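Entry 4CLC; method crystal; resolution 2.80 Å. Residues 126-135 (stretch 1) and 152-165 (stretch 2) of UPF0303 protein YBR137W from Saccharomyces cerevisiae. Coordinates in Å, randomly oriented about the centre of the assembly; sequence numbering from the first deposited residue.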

# COMPACT_ATOMS: atom_id res chain seq x y z
N ALA D 126 7.75 14.02 14.86
CA ALA D 126 8.94 14.19 15.68
C ALA D 126 8.61 14.97 16.93
O ALA D 126 7.81 15.91 16.90
CB ALA D 126 10.03 14.90 14.92
N PHE D 127 9.14 14.51 18.05
CA PHE D 127 8.87 15.20 19.29
C PHE D 127 10.03 16.04 19.87
O PHE D 127 9.88 16.62 20.96
CB PHE D 127 8.32 14.17 20.27
CG PHE D 127 6.92 13.78 19.93
CD1 PHE D 127 6.69 12.76 19.01
CD2 PHE D 127 5.84 14.49 20.43
CE1 PHE D 127 5.40 12.42 18.65
CE2 PHE D 127 4.55 14.16 20.08
CZ PHE D 127 4.33 13.13 19.18
N HIS D 128 11.16 16.11 19.15
CA HIS D 128 12.20 17.13 19.41
C HIS D 128 11.69 18.52 19.07
O HIS D 128 10.72 18.66 18.33
CB HIS D 128 13.45 16.87 18.60
CG HIS D 128 14.17 15.62 18.98
ND1 HIS D 128 13.51 14.49 19.44
CD2 HIS D 128 15.48 15.28 18.91
CE1 HIS D 128 14.39 13.53 19.67
NE2 HIS D 128 15.59 13.98 19.35
N GLY D 129 12.32 19.55 19.62
CA GLY D 129 11.84 20.91 19.44
C GLY D 129 12.33 21.59 18.16
O GLY D 129 13.20 21.07 17.46
N GLY D 130 11.84 22.80 17.93
CA GLY D 130 12.16 23.55 16.72
C GLY D 130 11.03 23.91 15.76
O GLY D 130 11.23 24.71 14.86
N ALA D 131 9.83 23.36 15.99
CA ALA D 131 8.66 23.71 15.21
C ALA D 131 7.72 24.53 16.04
O ALA D 131 7.09 24.01 16.96
CB ALA D 131 7.96 22.47 14.70
N VAL D 132 7.59 25.80 15.72
CA VAL D 132 6.72 26.68 16.46
C VAL D 132 5.64 27.21 15.54
O VAL D 132 5.92 27.76 14.48
CB VAL D 132 7.51 27.86 17.10
CG1 VAL D 132 6.57 28.88 17.72
CG2 VAL D 132 8.49 27.34 18.13
N LEU D 133 4.39 27.04 15.93
CA LEU D 133 3.30 27.60 15.18
C LEU D 133 3.39 29.12 15.17
O LEU D 133 3.91 29.72 16.10
CB LEU D 133 1.95 27.16 15.76
CG LEU D 133 1.65 25.67 15.70
CD1 LEU D 133 0.42 25.35 16.52
CD2 LEU D 133 1.45 25.25 14.27
N ILE D 134 2.89 29.72 14.09
CA ILE D 134 2.75 31.16 13.97
C ILE D 134 1.29 31.52 14.20
O ILE D 134 0.45 31.28 13.33
CB ILE D 134 3.20 31.68 12.59
CG1 ILE D 134 4.64 31.29 12.28
CG2 ILE D 134 3.04 33.19 12.53
CD1 ILE D 134 5.10 31.81 10.94
N GLN D 135 1.01 32.12 15.35
CA GLN D 135 -0.37 32.44 15.74
C GLN D 135 -0.89 33.70 15.09
O GLN D 135 -0.11 34.58 14.72
CB GLN D 135 -0.46 32.59 17.25
CG GLN D 135 -1.43 31.63 17.86
CD GLN D 135 -0.93 30.22 17.80
OE1 GLN D 135 0.17 29.91 18.27
NE2 GLN D 135 -1.73 29.33 17.22
N LYS D 152 20.84 22.19 18.60
CA LYS D 152 20.31 21.43 19.72
C LYS D 152 18.82 21.75 19.78
O LYS D 152 18.41 22.88 19.53
CB LYS D 152 21.01 21.80 21.03
CG LYS D 152 22.51 21.50 21.09
CD LYS D 152 23.14 22.18 22.32
CE LYS D 152 24.54 21.61 22.64
NZ LYS D 152 25.67 22.20 21.85
N GLN D 153 18.00 20.75 20.10
CA GLN D 153 16.55 20.90 20.00
C GLN D 153 16.03 22.11 20.79
O GLN D 153 15.08 22.79 20.37
CB GLN D 153 15.85 19.62 20.45
CG GLN D 153 15.68 19.42 21.95
CD GLN D 153 14.59 18.41 22.30
OE1 GLN D 153 13.44 18.50 21.88
NE2 GLN D 153 14.99 17.37 23.01
N GLU D 154 16.68 22.39 21.91
CA GLU D 154 16.24 23.47 22.78
C GLU D 154 16.54 24.80 22.11
O GLU D 154 15.85 25.80 22.32
CB GLU D 154 16.91 23.36 24.16
CG GLU D 154 16.55 22.11 24.95
CD GLU D 154 17.51 20.95 24.76
OE1 GLU D 154 18.47 21.06 23.96
OE2 GLU D 154 17.31 19.90 25.42
N GLU D 155 17.59 24.79 21.29
CA GLU D 155 18.01 25.95 20.52
C GLU D 155 17.15 26.13 19.27
O GLU D 155 16.66 27.24 19.01
CB GLU D 155 19.49 25.83 20.14
CG GLU D 155 20.43 25.95 21.33
CD GLU D 155 21.83 25.41 21.03
OE1 GLU D 155 21.96 24.60 20.09
OE2 GLU D 155 22.79 25.79 21.75
N ASP D 156 16.94 25.06 18.50
CA ASP D 156 16.00 25.10 17.36
C ASP D 156 14.69 25.72 17.83
O ASP D 156 14.11 26.57 17.15
CB ASP D 156 15.75 23.70 16.79
CG ASP D 156 16.96 23.13 16.05
OD1 ASP D 156 17.75 23.94 15.52
OD2 ASP D 156 17.10 21.88 15.98
N HIS D 157 14.24 25.31 19.02
CA HIS D 157 13.02 25.82 19.59
C HIS D 157 13.15 27.27 20.07
O HIS D 157 12.26 28.08 19.85
CB HIS D 157 12.56 24.95 20.75
CG HIS D 157 11.41 25.55 21.51
ND1 HIS D 157 10.11 25.48 21.05
CD2 HIS D 157 11.37 26.26 22.65
CE1 HIS D 157 9.31 26.11 21.89
NE2 HIS D 157 10.05 26.59 22.88
N LEU D 158 14.26 27.57 20.76
CA LEU D 158 14.43 28.90 21.35
C LEU D 158 14.58 29.92 20.24
O LEU D 158 13.86 30.93 20.23
CB LEU D 158 15.62 28.94 22.26
N MET D 159 15.50 29.64 19.32
CA MET D 159 15.71 30.49 18.15
C MET D 159 14.38 30.77 17.47
O MET D 159 14.07 31.93 17.13
CB MET D 159 16.66 29.85 17.14
CG MET D 159 18.09 30.43 17.13
SD MET D 159 18.26 32.22 16.91
CE MET D 159 16.93 32.62 15.77
N ALA D 160 13.59 29.72 17.32
CA ALA D 160 12.26 29.84 16.76
C ALA D 160 11.42 30.85 17.51
O ALA D 160 10.96 31.81 16.92
CB ALA D 160 11.57 28.50 16.75
N VAL D 161 11.26 30.65 18.81
CA VAL D 161 10.34 31.48 19.60
C VAL D 161 10.83 32.92 19.76
O VAL D 161 10.04 33.88 19.75
CB VAL D 161 10.11 30.89 21.02
CG1 VAL D 161 8.95 31.59 21.70
CG2 VAL D 161 9.84 29.40 20.96
N SER D 162 12.14 33.05 19.91
CA SER D 162 12.74 34.34 20.20
C SER D 162 12.59 35.26 19.00
O SER D 162 12.05 36.38 19.10
CB SER D 162 14.21 34.17 20.55
OG SER D 162 14.44 32.92 21.16
N SER D 163 13.06 34.76 17.86
CA SER D 163 13.08 35.54 16.62
C SER D 163 11.67 35.73 16.09
O SER D 163 11.38 36.69 15.39
CB SER D 163 13.96 34.89 15.57
OG SER D 163 13.56 33.57 15.32
N LEU D 164 10.79 34.81 16.43
CA LEU D 164 9.40 34.94 16.07
C LEU D 164 8.77 36.11 16.85
O LEU D 164 8.06 36.93 16.28
CB LEU D 164 8.68 33.64 16.35
CG LEU D 164 7.39 33.29 15.64
CD1 LEU D 164 7.50 33.61 14.16
CD2 LEU D 164 7.22 31.82 15.85
N ILE D 165 9.05 36.17 18.15
CA ILE D 165 8.60 37.26 19.03
C ILE D 165 9.34 38.58 18.75
O ILE D 165 8.74 39.66 18.75
CB ILE D 165 8.77 36.90 20.53
CG1 ILE D 165 7.76 35.84 20.95
CG2 ILE D 165 8.61 38.13 21.40
CD1 ILE D 165 7.64 35.69 22.44

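Val132 is the apolar centre of the contact. Its CA-to-CB bond points toward the helix, and its two methyls reach different neighbours. Val132 CG2 lies 3.6 Å from Ala160 CB and 3.8 Å from Val161 CG2. Val132 CG1 packs 3.5 Å from Leu164 CD2. Leu164 extends this patch along the strand, with its CD1 4.1 Å from Ile134 CG1. The CA-to-CB bonds of Ala131 and Leu133, the neighbours of Val132 in the strand, point away from the helix. The strand and helix run in nearly the same direction, 21° apart, and their axes approach to 8.0 Å.

Toward the start of the strand the backbones draw closer. The CA of Gly130 is 3.8 Å from the CA of His157 and 3.5 Å from Asp156 C. This closeness depends on glycine: a CB on Gly130 would clash with Asp156 CB, and its phi of 117° also calls for glycine. A CB on Gly129 would point toward the helix and sit tight against Gln153 O and His157 CB.

The polar edge lies at the first turn of the helix. Gly129 N donates a hydrogen bond to Gln153 OE1, at 2.7 Å with an angle of 132°. It is the only hydrogen bond between the stretches. Gln153 NE2 lies over one face of the His128 ring.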